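Local coordinates for protein rhodopsin (Rubrobacter xylanophilus, PDB 6KFQ) that absorbs light through a bound retinal and pumps protons across the membrane as a heat-stable microbial rhodopsin, at residues L145-F150 with F164-V169. Sequence-based numbering, arbitrary orientation.
Sequences LVSRLF and FRTLAV. With MPG ([(Z)-octadec-9-enyl] (2R)-2,3-bis(oxidanyl)propanoate), chain F; SO4 (sulfate ion), chain S.
Phe150 and Phe164 meet as a T-shaped aromatic pair, their centroids 5.1 Å apart and their planes at 78°. Phe164 supplies the edge: its CE2 lies over the centre of one face of Phe150, 3.8 Å from Phe150 CG. The opposite face of Phe150 is covered by the lipid-like chain of MPG, whose C5 is 3.9 Å from Phe150 CZ, so a flat apolar ring suits this position between helix and lipid. Ala168 offers a lone methyl that fits against both rings, its CB 3.5 Å from Phe150 CZ. A chi1 of 172° swings the Phe164 ring out toward helix 124-153, where its CZ touches Leu149 CB at 3.6 Å and also meets the CD1 methyl of Leu145. Were Phe150 replaced by an alanine, the edge of Phe164 would probably lose its aromatic partner and a gap open between Phe164 and the lipid chain. Arg165 passes its aliphatic CG by Phe150 CE2, and its extended stem carries the guanidinium to a water that accepts from Arg165 NE and donates to Phe150 O. The rings fill the space between antiparallel segment axes 11.8 Å apart, packing consecutive helices 124-153 and 158-184 near their connecting turn in the seven-helix bundle of microbial rhodopsins.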
loop_
_atom_site.group_PDB
_atom_site.type_symbol
_atom_site.label_atom_id
_atom_site.label_comp_id
_atom_site.label_asym_id
_atom_site.label_seq_id
_atom_site.Cartn_x
_atom_site.Cartn_y
_atom_site.Cartn_z
ATOM N N LEU A 145 10.618 8.699 3.858
ATOM C CA LEU A 145 9.903 9.297 2.737
ATOM C C LEU A 145 10.023 10.816 2.759
ATOM O O LEU A 145 10.286 11.446 1.728
ATOM C CB LEU A 145 8.438 8.858 2.782
ATOM C CG LEU A 145 7.514 9.408 1.695
ATOM C CD1 LEU A 145 7.960 8.954 0.312
ATOM C CD2 LEU A 145 6.076 8.986 1.969
ATOM N N VAL A 146 9.840 11.424 3.931
ATOM C CA VAL A 146 9.781 12.878 3.996
ATOM C C VAL A 146 11.178 13.483 3.964
ATOM O O VAL A 146 11.423 14.471 3.261
ATOM C CB VAL A 146 8.995 13.322 5.243
ATOM C CG1 VAL A 146 9.192 14.807 5.499
ATOM C CG2 VAL A 146 7.517 13.000 5.079
ATOM N N SER A 147 12.120 12.903 4.710
ATOM C CA SER A 147 13.437 13.517 4.842
ATOM C C SER A 147 14.321 13.290 3.621
ATOM O O SER A 147 15.191 14.115 3.334
ATOM C CB SER A 147 14.142 12.979 6.089
ATOM O OG SER A 147 14.421 11.598 5.941
ATOM N N ARG A 148 14.131 12.187 2.902
ATOM C CA ARG A 148 14.995 11.847 1.776
ATOM C C ARG A 148 14.322 12.019 0.424
ATOM O O ARG A 148 14.859 12.703 -0.452
ATOM C CB ARG A 148 15.490 10.404 1.919
ATOM C CG ARG A 148 16.361 9.921 0.776
ATOM C CD ARG A 148 17.706 10.629 0.756
ATOM N NE ARG A 148 18.522 10.157 -0.353
ATOM C CZ ARG A 148 19.379 9.149 -0.268
ATOM N NH1 ARG A 148 19.552 8.517 0.886
ATOM N NH2 ARG A 148 20.073 8.783 -1.335
ATOM N N LEU A 149 13.151 11.413 0.218
ATOM C CA LEU A 149 12.603 11.370 -1.138
ATOM C C LEU A 149 12.043 12.712 -1.583
ATOM O O LEU A 149 12.113 13.033 -2.776
ATOM C CB LEU A 149 11.541 10.279 -1.252
ATOM C CG LEU A 149 12.073 8.848 -1.225
ATOM C CD1 LEU A 149 10.954 7.856 -1.504
ATOM C CD2 LEU A 149 13.215 8.686 -2.216
ATOM N N PHE A 150 11.476 13.510 -0.670
ATOM C CA PHE A 150 11.014 14.836 -1.079
ATOM C C PHE A 150 12.179 15.686 -1.562
ATOM O O PHE A 150 12.046 16.453 -2.522
ATOM C CB PHE A 150 10.284 15.535 0.070
ATOM C CG PHE A 150 8.809 15.229 0.130
ATOM C CD1 PHE A 150 8.349 14.122 0.822
ATOM C CD2 PHE A 150 7.886 16.049 -0.513
ATOM C CE1 PHE A 150 6.991 13.828 0.883
ATOM C CE2 PHE A 150 6.525 15.765 -0.456
ATOM C CZ PHE A 150 6.078 14.654 0.245
ATOM N N PHE A 164 5.296 13.247 -7.955
ATOM C CA PHE A 164 5.815 12.681 -6.719
ATOM C C PHE A 164 5.132 13.308 -5.510
ATOM O O PHE A 164 4.662 12.605 -4.610
ATOM C CB PHE A 164 7.322 12.873 -6.589
ATOM C CG PHE A 164 7.806 12.464 -5.226
ATOM C CD1 PHE A 164 8.033 11.128 -4.943
ATOM C CD2 PHE A 164 7.914 13.392 -4.199
ATOM C CE1 PHE A 164 8.424 10.722 -3.664
ATOM C CE2 PHE A 164 8.300 12.994 -2.925
ATOM C CZ PHE A 164 8.548 11.654 -2.661
ATOM N N ARG A 165 5.098 14.638 -5.464
ATOM C CA ARG A 165 4.523 15.313 -4.308
ATOM C C ARG A 165 3.061 14.936 -4.126
ATOM O O ARG A 165 2.607 14.709 -2.998
ATOM C CB ARG A 165 4.693 16.823 -4.462
ATOM C CG ARG A 165 6.132 17.264 -4.238
ATOM C CD ARG A 165 6.407 18.635 -4.822
ATOM N NE ARG A 165 7.833 18.946 -4.780
ATOM C CZ ARG A 165 8.419 19.869 -5.535
ATOM N NH1 ARG A 165 7.700 20.571 -6.400
ATOM N NH2 ARG A 165 9.724 20.083 -5.430
ATOM N N THR A 166 2.318 14.839 -5.229
ATOM C CA THR A 166 0.918 14.440 -5.145
ATOM C C THR A 166 0.779 13.029 -4.589
ATOM O O THR A 166 -0.018 12.789 -3.676
ATOM C CB THR A 166 0.264 14.547 -6.521
ATOM O OG1 THR A 166 0.243 15.919 -6.915
ATOM C CG2 THR A 166 -1.159 14.004 -6.471
ATOM N N LEU A 167 1.545 12.077 -5.133
ATOM C CA LEU A 167 1.428 10.699 -4.671
ATOM C C LEU A 167 1.946 10.543 -3.248
ATOM O O LEU A 167 1.418 9.734 -2.473
ATOM C CB LEU A 167 2.182 9.770 -5.613
ATOM C CG LEU A 167 1.612 9.667 -7.031
ATOM C CD1 LEU A 167 2.453 8.701 -7.837
ATOM C CD2 LEU A 167 0.154 9.238 -7.006
ATOM N N ALA A 168 2.996 11.280 -2.895
ATOM C CA ALA A 168 3.570 11.126 -1.562
ATOM C C ALA A 168 2.628 11.663 -0.492
ATOM O O ALA A 168 2.480 11.051 0.570
ATOM C CB ALA A 168 4.936 11.817 -1.489
ATOM N N VAL A 169 1.999 12.812 -0.743
ATOM C CA VAL A 169 1.016 13.337 0.200
ATOM C C VAL A 169 -0.178 12.405 0.282
ATOM O O VAL A 169 -0.673 12.102 1.375
ATOM C CB VAL A 169 0.591 14.765 -0.197
ATOM C CG1 VAL A 169 -0.545 15.239 0.670
ATOM C CG2 VAL A 169 1.756 15.709 -0.062
HETATM C C4 MPG F . 6.901 17.249 3.371
HETATM C C5 MPG F . 5.427 17.242 3.045
HETATM C C6 MPG F . 4.579 16.468 4.026
HETATM C C7 MPG F . 3.097 16.408 3.675
HETATM C C8 MPG F . 2.255 15.760 4.731
HETATM C C9 MPG F . 0.803 15.649 4.381
HETATM C C10 MPG F . -0.115 15.256 5.227
HETATM C C11 MPG F . 0.177 14.901 6.652
HETATM C C12 MPG F . -1.040 14.750 7.509
HETATM C C13 MPG F . -1.859 13.492 7.270
HETATM C C14 MPG F . -3.075 13.404 8.161
HETATM C C15 MPG F . -3.839 12.102 8.105
HETATM C C16 MPG F . -5.042 12.086 9.016
HETATM C C17 MPG F . -5.770 10.778 9.165
HETATM C C18 MPG F . -6.925 10.845 10.138
HETATM S S SO4 S . 21.949 5.632 -0.271
HETATM O O1 SO4 S . 21.402 6.280 0.915
HETATM O O2 SO4 S . 21.322 4.336 -0.502
HETATM O O3 SO4 S . 21.716 6.503 -1.421
HETATM O O4 SO4 S . 23.389 5.424 -0.123
HETATM O O HOH W 1 9.621 17.765 -3.102
#